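Local coordinates for protein MccF (Escherichia coli, PDB 4IIY) that confers self-immunity to the antibiotic microcin C7, probably acting as a serine hydrolase of the LD-carboxypeptidase (S66) family, at residues Y131-A145 against G153-A167. The protein carries 1 engineered substitution. Residues are numbered along the deposited sequence; the frame is centred on the assembly and turned at random.
Engineered in segment 131-145: Ala145 (natural residue Ser). With 1EI (5'-O-(L-alpha-glutamylsulfamoyl)inosine), chain K.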
loop_
_atom_site.group_PDB
_atom_site.type_symbol
_atom_site.label_atom_id
_atom_site.label_comp_id
_atom_site.label_asym_id
_atom_site.label_seq_id
_atom_site.Cartn_x
_atom_site.Cartn_y
_atom_site.Cartn_z
ATOM N N TYR B 131 15.587 -20.416 2.735
ATOM C CA TYR B 131 15.328 -20.741 1.335
ATOM C C TYR B 131 16.044 -22.017 0.904
ATOM O O TYR B 131 15.501 -22.799 0.137
ATOM C CB TYR B 131 15.667 -19.558 0.416
ATOM C CG TYR B 131 14.789 -18.383 0.751
ATOM C CD1 TYR B 131 13.440 -18.407 0.445
ATOM C CD2 TYR B 131 15.284 -17.287 1.429
ATOM C CE1 TYR B 131 12.606 -17.359 0.778
ATOM C CE2 TYR B 131 14.455 -16.228 1.775
ATOM C CZ TYR B 131 13.115 -16.271 1.449
ATOM O OH TYR B 131 12.269 -15.233 1.788
ATOM N N ASP B 132 17.256 -22.231 1.408
ATOM C CA ASP B 132 17.980 -23.448 1.065
ATOM C C ASP B 132 17.219 -24.683 1.535
ATOM O O ASP B 132 17.159 -25.687 0.828
ATOM C CB ASP B 132 19.388 -23.433 1.665
ATOM C CG ASP B 132 20.312 -22.456 0.968
ATOM O OD1 ASP B 132 20.039 -22.100 -0.197
ATOM O OD2 ASP B 132 21.322 -22.056 1.588
ATOM N N ALA B 133 16.622 -24.612 2.721
ATOM C CA ALA B 133 15.864 -25.743 3.250
ATOM C C ALA B 133 14.582 -25.960 2.446
ATOM O O ALA B 133 14.152 -27.095 2.250
ATOM C CB ALA B 133 15.551 -25.546 4.723
ATOM N N ILE B 134 13.972 -24.873 1.978
ATOM C CA ILE B 134 12.782 -24.967 1.136
ATOM C C ILE B 134 13.121 -25.677 -0.169
ATOM O O ILE B 134 12.367 -26.528 -0.644
ATOM C CB ILE B 134 12.191 -23.576 0.855
ATOM C CG1 ILE B 134 11.635 -22.990 2.154
ATOM C CG2 ILE B 134 11.099 -23.652 -0.207
ATOM C CD1 ILE B 134 11.247 -21.526 2.063
ATOM N N ILE B 135 14.271 -25.346 -0.742
ATOM C CA ILE B 135 14.711 -26.000 -1.965
ATOM C C ILE B 135 15.011 -27.479 -1.732
ATOM O O ILE B 135 14.655 -28.326 -2.553
ATOM C CB ILE B 135 15.940 -25.288 -2.548
ATOM C CG1 ILE B 135 15.536 -23.905 -3.065
ATOM C CG2 ILE B 135 16.578 -26.119 -3.659
ATOM C CD1 ILE B 135 16.699 -22.971 -3.301
ATOM N N ALA B 136 15.640 -27.785 -0.603
ATOM C CA ALA B 136 16.023 -29.162 -0.288
ATOM C C ALA B 136 14.815 -30.034 0.045
ATOM O O ALA B 136 14.835 -31.248 -0.168
ATOM C CB ALA B 136 17.020 -29.185 0.871
ATOM N N ASN B 137 13.769 -29.405 0.574
ATOM C CA ASN B 137 12.593 -30.112 1.071
ATOM C C ASN B 137 11.316 -29.453 0.564
ATOM O O ASN B 137 10.569 -28.867 1.350
ATOM C CB ASN B 137 12.579 -30.108 2.605
ATOM C CG ASN B 137 13.910 -30.524 3.208
ATOM O OD1 ASN B 137 14.202 -31.714 3.333
ATOM N ND2 ASN B 137 14.725 -29.542 3.590
ATOM N N PRO B 138 11.069 -29.520 -0.750
ATOM C CA PRO B 138 9.901 -28.807 -1.279
ATOM C C PRO B 138 8.602 -29.354 -0.700
ATOM O O PRO B 138 8.442 -30.572 -0.551
ATOM C CB PRO B 138 9.982 -29.046 -2.792
ATOM C CG PRO B 138 10.984 -30.141 -2.984
ATOM C CD PRO B 138 11.901 -30.114 -1.810
ATOM N N LYS B 139 7.695 -28.451 -0.347
ATOM C CA LYS B 139 6.387 -28.823 0.177
ATOM C C LYS B 139 5.340 -27.939 -0.478
ATOM O O LYS B 139 5.672 -26.916 -1.081
ATOM C CB LYS B 139 6.336 -28.656 1.702
ATOM C CG LYS B 139 7.303 -29.577 2.466
ATOM C CD LYS B 139 7.299 -29.275 3.958
ATOM C CE LYS B 139 8.479 -29.926 4.672
ATOM N NZ LYS B 139 8.492 -31.416 4.541
ATOM N N ILE B 140 4.081 -28.346 -0.372
ATOM C CA ILE B 140 2.972 -27.514 -0.802
ATOM C C ILE B 140 2.795 -26.376 0.199
ATOM O O ILE B 140 2.511 -26.617 1.371
ATOM C CB ILE B 140 1.675 -28.335 -0.868
ATOM C CG1 ILE B 140 1.817 -29.476 -1.884
ATOM C CG2 ILE B 140 0.484 -27.430 -1.205
ATOM C CD1 ILE B 140 0.735 -30.528 -1.773
ATOM N N ILE B 141 2.978 -25.140 -0.255
ATOM C CA ILE B 141 2.804 -23.968 0.597
ATOM C C ILE B 141 1.552 -23.259 0.103
ATOM O O ILE B 141 1.459 -22.938 -1.085
ATOM C CB ILE B 141 4.007 -22.999 0.498
ATOM C CG1 ILE B 141 5.342 -23.745 0.597
ATOM C CG2 ILE B 141 3.883 -21.889 1.542
ATOM C CD1 ILE B 141 5.554 -24.460 1.872
ATOM N N ILE B 142 0.591 -23.040 0.995
ATOM C CA ILE B 142 -0.726 -22.555 0.597
ATOM C C ILE B 142 -1.304 -21.541 1.585
ATOM O O ILE B 142 -1.155 -21.667 2.807
ATOM C CB ILE B 142 -1.697 -23.747 0.355
ATOM C CG1 ILE B 142 -3.005 -23.294 -0.310
ATOM C CG2 ILE B 142 -1.953 -24.521 1.654
ATOM C CD1 ILE B 142 -3.777 -24.450 -0.923
ATOM N N GLY B 143 -1.935 -20.514 1.025
ATOM C CA GLY B 143 -2.642 -19.498 1.786
ATOM C C GLY B 143 -3.036 -18.389 0.831
ATOM O O GLY B 143 -2.964 -18.560 -0.387
ATOM N N TYR B 144 -3.450 -17.249 1.366
ATOM C CA TYR B 144 -3.871 -16.146 0.506
ATOM C C TYR B 144 -3.749 -14.818 1.242
ATOM O O TYR B 144 -3.207 -14.764 2.350
ATOM C CB TYR B 144 -5.279 -16.398 -0.082
ATOM C CG TYR B 144 -6.447 -16.272 0.877
ATOM C CD1 TYR B 144 -7.259 -15.148 0.849
ATOM C CD2 TYR B 144 -6.762 -17.286 1.782
ATOM C CE1 TYR B 144 -8.344 -15.022 1.706
ATOM C CE2 TYR B 144 -7.846 -17.171 2.628
ATOM C CZ TYR B 144 -8.621 -16.037 2.594
ATOM O OH TYR B 144 -9.683 -15.955 3.470
ATOM N N ALA B 145 -4.225 -13.746 0.627
ATOM C CA ALA B 145 -4.315 -12.461 1.307
ATOM C C ALA B 145 -2.909 -11.984 1.666
ATOM O O ALA B 145 -2.024 -12.002 0.812
ATOM C CB ALA B 145 -5.216 -12.560 2.526
ATOM N N GLY B 153 7.322 -14.318 -2.579
ATOM C CA GLY B 153 8.718 -14.233 -2.201
ATOM C C GLY B 153 9.446 -15.565 -2.300
ATOM O O GLY B 153 10.590 -15.636 -2.757
ATOM N N ILE B 154 8.789 -16.637 -1.876
ATOM C CA ILE B 154 9.368 -17.971 -1.977
ATOM C C ILE B 154 9.549 -18.360 -3.441
ATOM O O ILE B 154 10.591 -18.898 -3.826
ATOM C CB ILE B 154 8.527 -19.006 -1.199
ATOM C CG1 ILE B 154 8.695 -18.775 0.305
ATOM C CG2 ILE B 154 8.915 -20.422 -1.585
ATOM C CD1 ILE B 154 7.727 -19.556 1.176
ATOM N N TYR B 155 8.558 -18.076 -4.273
ATOM C CA TYR B 155 8.696 -18.339 -5.703
ATOM C C TYR B 155 9.881 -17.568 -6.298
ATOM O O TYR B 155 10.696 -18.120 -7.048
ATOM C CB TYR B 155 7.395 -17.991 -6.440
ATOM C CG TYR B 155 7.501 -18.113 -7.941
ATOM C CD1 TYR B 155 7.544 -19.353 -8.558
ATOM C CD2 TYR B 155 7.582 -16.980 -8.744
ATOM C CE1 TYR B 155 7.654 -19.458 -9.938
ATOM C CE2 TYR B 155 7.686 -17.076 -10.121
ATOM C CZ TYR B 155 7.719 -18.319 -10.711
ATOM O OH TYR B 155 7.830 -18.400 -12.086
ATOM N N ALA B 156 9.980 -16.287 -5.966
ATOM C CA ALA B 156 11.060 -15.446 -6.485
ATOM C C ALA B 156 12.436 -15.998 -6.117
ATOM O O ALA B 156 13.357 -15.983 -6.941
ATOM C CB ALA B 156 10.906 -14.002 -5.994
ATOM N N LYS B 157 12.578 -16.490 -4.889
ATOM C CA LYS B 157 13.871 -16.969 -4.403
ATOM C C LYS B 157 14.219 -18.393 -4.816
ATOM O O LYS B 157 15.405 -18.729 -4.920
ATOM C CB LYS B 157 13.923 -16.875 -2.880
ATOM C CG LYS B 157 14.120 -15.470 -2.353
ATOM C CD LYS B 157 15.533 -14.972 -2.666
ATOM C CE LYS B 157 15.783 -13.579 -2.120
ATOM N NZ LYS B 157 17.161 -13.114 -2.462
ATOM N N THR B 158 13.212 -19.237 -5.039
ATOM C CA THR B 158 13.452 -20.676 -5.175
ATOM C C THR B 158 12.873 -21.300 -6.434
ATOM O O THR B 158 13.254 -22.420 -6.794
ATOM C CB THR B 158 12.883 -21.487 -3.981
ATOM O OG1 THR B 158 11.450 -21.483 -4.038
ATOM C CG2 THR B 158 13.344 -20.916 -2.651
ATOM N N GLY B 159 11.938 -20.614 -7.085
ATOM C CA GLY B 159 11.234 -21.193 -8.212
ATOM C C GLY B 159 10.177 -22.218 -7.842
ATOM O O GLY B 159 9.570 -22.812 -8.735
ATOM N N LEU B 160 9.948 -22.428 -6.547
ATOM C CA LEU B 160 8.912 -23.356 -6.090
ATOM C C LEU B 160 7.515 -22.879 -6.474
ATOM O O LEU B 160 7.162 -21.717 -6.264
ATOM C CB LEU B 160 8.987 -23.518 -4.574
ATOM C CG LEU B 160 7.947 -24.424 -3.910
ATOM C CD1 LEU B 160 8.054 -25.868 -4.407
ATOM C CD2 LEU B 160 8.110 -24.366 -2.402
ATOM N N ILE B 161 6.723 -23.780 -7.039
ATOM C CA ILE B 161 5.330 -23.482 -7.331
ATOM C C ILE B 161 4.527 -23.590 -6.039
ATOM O O ILE B 161 4.380 -24.678 -5.467
ATOM C CB ILE B 161 4.770 -24.420 -8.411
ATOM C CG1 ILE B 161 5.604 -24.288 -9.697
ATOM C CG2 ILE B 161 3.291 -24.133 -8.647
ATOM C CD1 ILE B 161 5.746 -22.862 -10.208
ATOM N N THR B 162 4.076 -22.430 -5.560
ATOM C CA THR B 162 3.238 -22.302 -4.369
ATOM C C THR B 162 1.786 -22.036 -4.791
ATOM O O THR B 162 1.500 -21.875 -5.981
ATOM C CB THR B 162 3.731 -21.161 -3.455
ATOM O OG1 THR B 162 3.568 -19.897 -4.115
ATOM C CG2 THR B 162 5.186 -21.366 -3.077
ATOM N N PHE B 163 0.871 -22.009 -3.819
ATOM C CA PHE B 163 -0.562 -22.036 -4.111
ATOM C C PHE B 163 -1.347 -20.917 -3.456
ATOM O O PHE B 163 -1.247 -20.705 -2.245
ATOM C CB PHE B 163 -1.143 -23.389 -3.686
ATOM C CG PHE B 163 -0.575 -24.542 -4.457
ATOM C CD1 PHE B 163 -1.240 -25.050 -5.555
ATOM C CD2 PHE B 163 0.663 -25.069 -4.123
ATOM C CE1 PHE B 163 -0.683 -26.096 -6.295
ATOM C CE2 PHE B 163 1.224 -26.106 -4.861
ATOM C CZ PHE B 163 0.546 -26.617 -5.945
ATOM N N TYR B 164 -2.128 -20.208 -4.274
ATOM C CA TYR B 164 -3.101 -19.248 -3.778
ATOM C C TYR B 164 -4.347 -20.051 -3.460
ATOM O O TYR B 164 -4.986 -20.585 -4.366
ATOM C CB TYR B 164 -3.418 -18.169 -4.823
ATOM C CG TYR B 164 -3.799 -16.861 -4.163
ATOM C CD1 TYR B 164 -2.821 -16.084 -3.554
ATOM C CD2 TYR B 164 -5.122 -16.425 -4.096
ATOM C CE1 TYR B 164 -3.126 -14.913 -2.924
ATOM C CE2 TYR B 164 -5.450 -15.229 -3.460
ATOM C CZ TYR B 164 -4.433 -14.483 -2.874
ATOM O OH TYR B 164 -4.683 -13.301 -2.198
ATOM N N GLY B 165 -4.692 -20.171 -2.187
ATOM C CA GLY B 165 -5.779 -21.046 -1.807
ATOM C C GLY B 165 -6.053 -20.973 -0.325
ATOM O O GLY B 165 -5.591 -20.054 0.355
ATOM N N PRO B 166 -6.816 -21.948 0.187
ATOM C CA PRO B 166 -7.319 -21.900 1.561
ATOM C C PRO B 166 -6.289 -21.655 2.654
ATOM O O PRO B 166 -5.191 -22.221 2.646
ATOM C CB PRO B 166 -7.915 -23.298 1.757
ATOM C CG PRO B 166 -8.371 -23.697 0.406
ATOM C CD PRO B 166 -7.466 -23.016 -0.594
ATOM N N ALA B 167 -6.690 -20.812 3.601
ATOM C CA ALA B 167 -6.061 -20.691 4.909
ATOM C C ALA B 167 -6.992 -21.349 5.923
ATOM O O ALA B 167 -8.220 -21.298 5.794
ATOM C CB ALA B 167 -5.810 -19.227 5.257
HETATM O O6 1EI K . -14.212 -10.402 12.623
HETATM C C6 1EI K . -14.381 -10.799 11.449
HETATM N N1 1EI K . -15.615 -10.912 10.916
HETATM C C2 1EI K . -15.811 -11.341 9.658
HETATM N N3 1EI K . -14.808 -11.692 8.836
HETATM C C5 1EI K . -13.226 -11.164 10.609
HETATM C C4 1EI K . -13.527 -11.623 9.255
HETATM N N7 1EI K . -11.885 -11.207 10.743
HETATM C C8 1EI K . -11.368 -11.652 9.573
HETATM N N9 1EI K . -12.354 -11.894 8.695
HETATM C "C1'" 1EI K . -12.194 -12.378 7.314
HETATM O "O4'" 1EI K . -11.059 -13.220 7.175
HETATM C "C2'" 1EI K . -11.937 -11.186 6.416
HETATM O "O2'" 1EI K . -13.173 -10.683 5.907
HETATM C "C3'" 1EI K . -11.064 -11.759 5.322
HETATM O "O3'" 1EI K . -11.851 -11.986 4.155
HETATM C "C4'" 1EI K . -10.576 -13.101 5.839
HETATM C "C5'" 1EI K . -9.058 -13.209 5.797
HETATM O "O5'" 1EI K . -8.454 -12.230 6.648
HETATM S SBF 1EI K . -6.963 -11.920 6.461
HETATM O OAE 1EI K . -6.406 -11.545 7.743
HETATM O OAF 1EI K . -6.363 -13.119 5.938
HETATM N NAQ 1EI K . -6.884 -10.775 5.422
HETATM C C 1EI K . -5.766 -10.274 4.855
HETATM O O 1EI K . -4.609 -10.635 5.039
HETATM C CA 1EI K . -5.976 -9.174 3.854
HETATM N N 1EI K . -7.374 -8.784 3.800
HETATM C CB 1EI K . -5.078 -7.989 4.195
HETATM C CG 1EI K . -4.542 -7.322 2.931
HETATM C CD 1EI K . -5.582 -6.399 2.335
HETATM O OE1 1EI K . -6.777 -6.540 2.667
HETATM O OE2 1EI K . -5.199 -5.530 1.534
HETATM O O HOH W 1 4.334 -25.067 -2.759
#
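Strands 140-143 and 162-164 run parallel as the two ends of a beta-alpha-beta unit whose connecting helix is 148-158, and the first strand leads straight into the active site. Phe163 N donates to Ile141 O at 2.9 Å. After a weak bond from Gly143 N to Phe163 O, Gly165 N reaches Gly143 O at 3.0 Å. Just ahead of the Ile142-Phe163 bridge, one water joins the two chains, accepting a hydrogen bond from Ile141 N and donating to Lys139 O and Ile161 O.

Farther back, helix 131-136 packs on the end of the connecting helix. With CG anti to the carbonyl carbon (chi1 -76°), Lys157 lays CG over the centre of the Tyr131 ring, 3.9 Å from its centroid; the bend at chi2 then carries the chain on, and Lys157 NZ forms a salt bridge with Glu256. Leu160 CD2 fits against Ile134 CG2 at 3.8 Å and also meets Ile141 CG1.

At the other end, Tyr144 CB sits over one face of the Tyr164 ring, in a CH-pi contact 3.7 Å from its centroid. Tyr164 OH accepts from Ala145 N at 2.9 Å and is also hydrogen-bonded to Glu270 OE2, of a predicted charge-relay residue. Ala145 is engineered in place of the predicted serine nucleophile; its CB lies 3.2 Å from atom O of the bound glutamylsulfamoyl inosine. A phenylalanine in place of Tyr164 would probably leave Ala145 N and Glu270 each without this hydroxyl partner. One hydroxyl thus ties the backbone of the nucleophile position to the predicted relay glutamate.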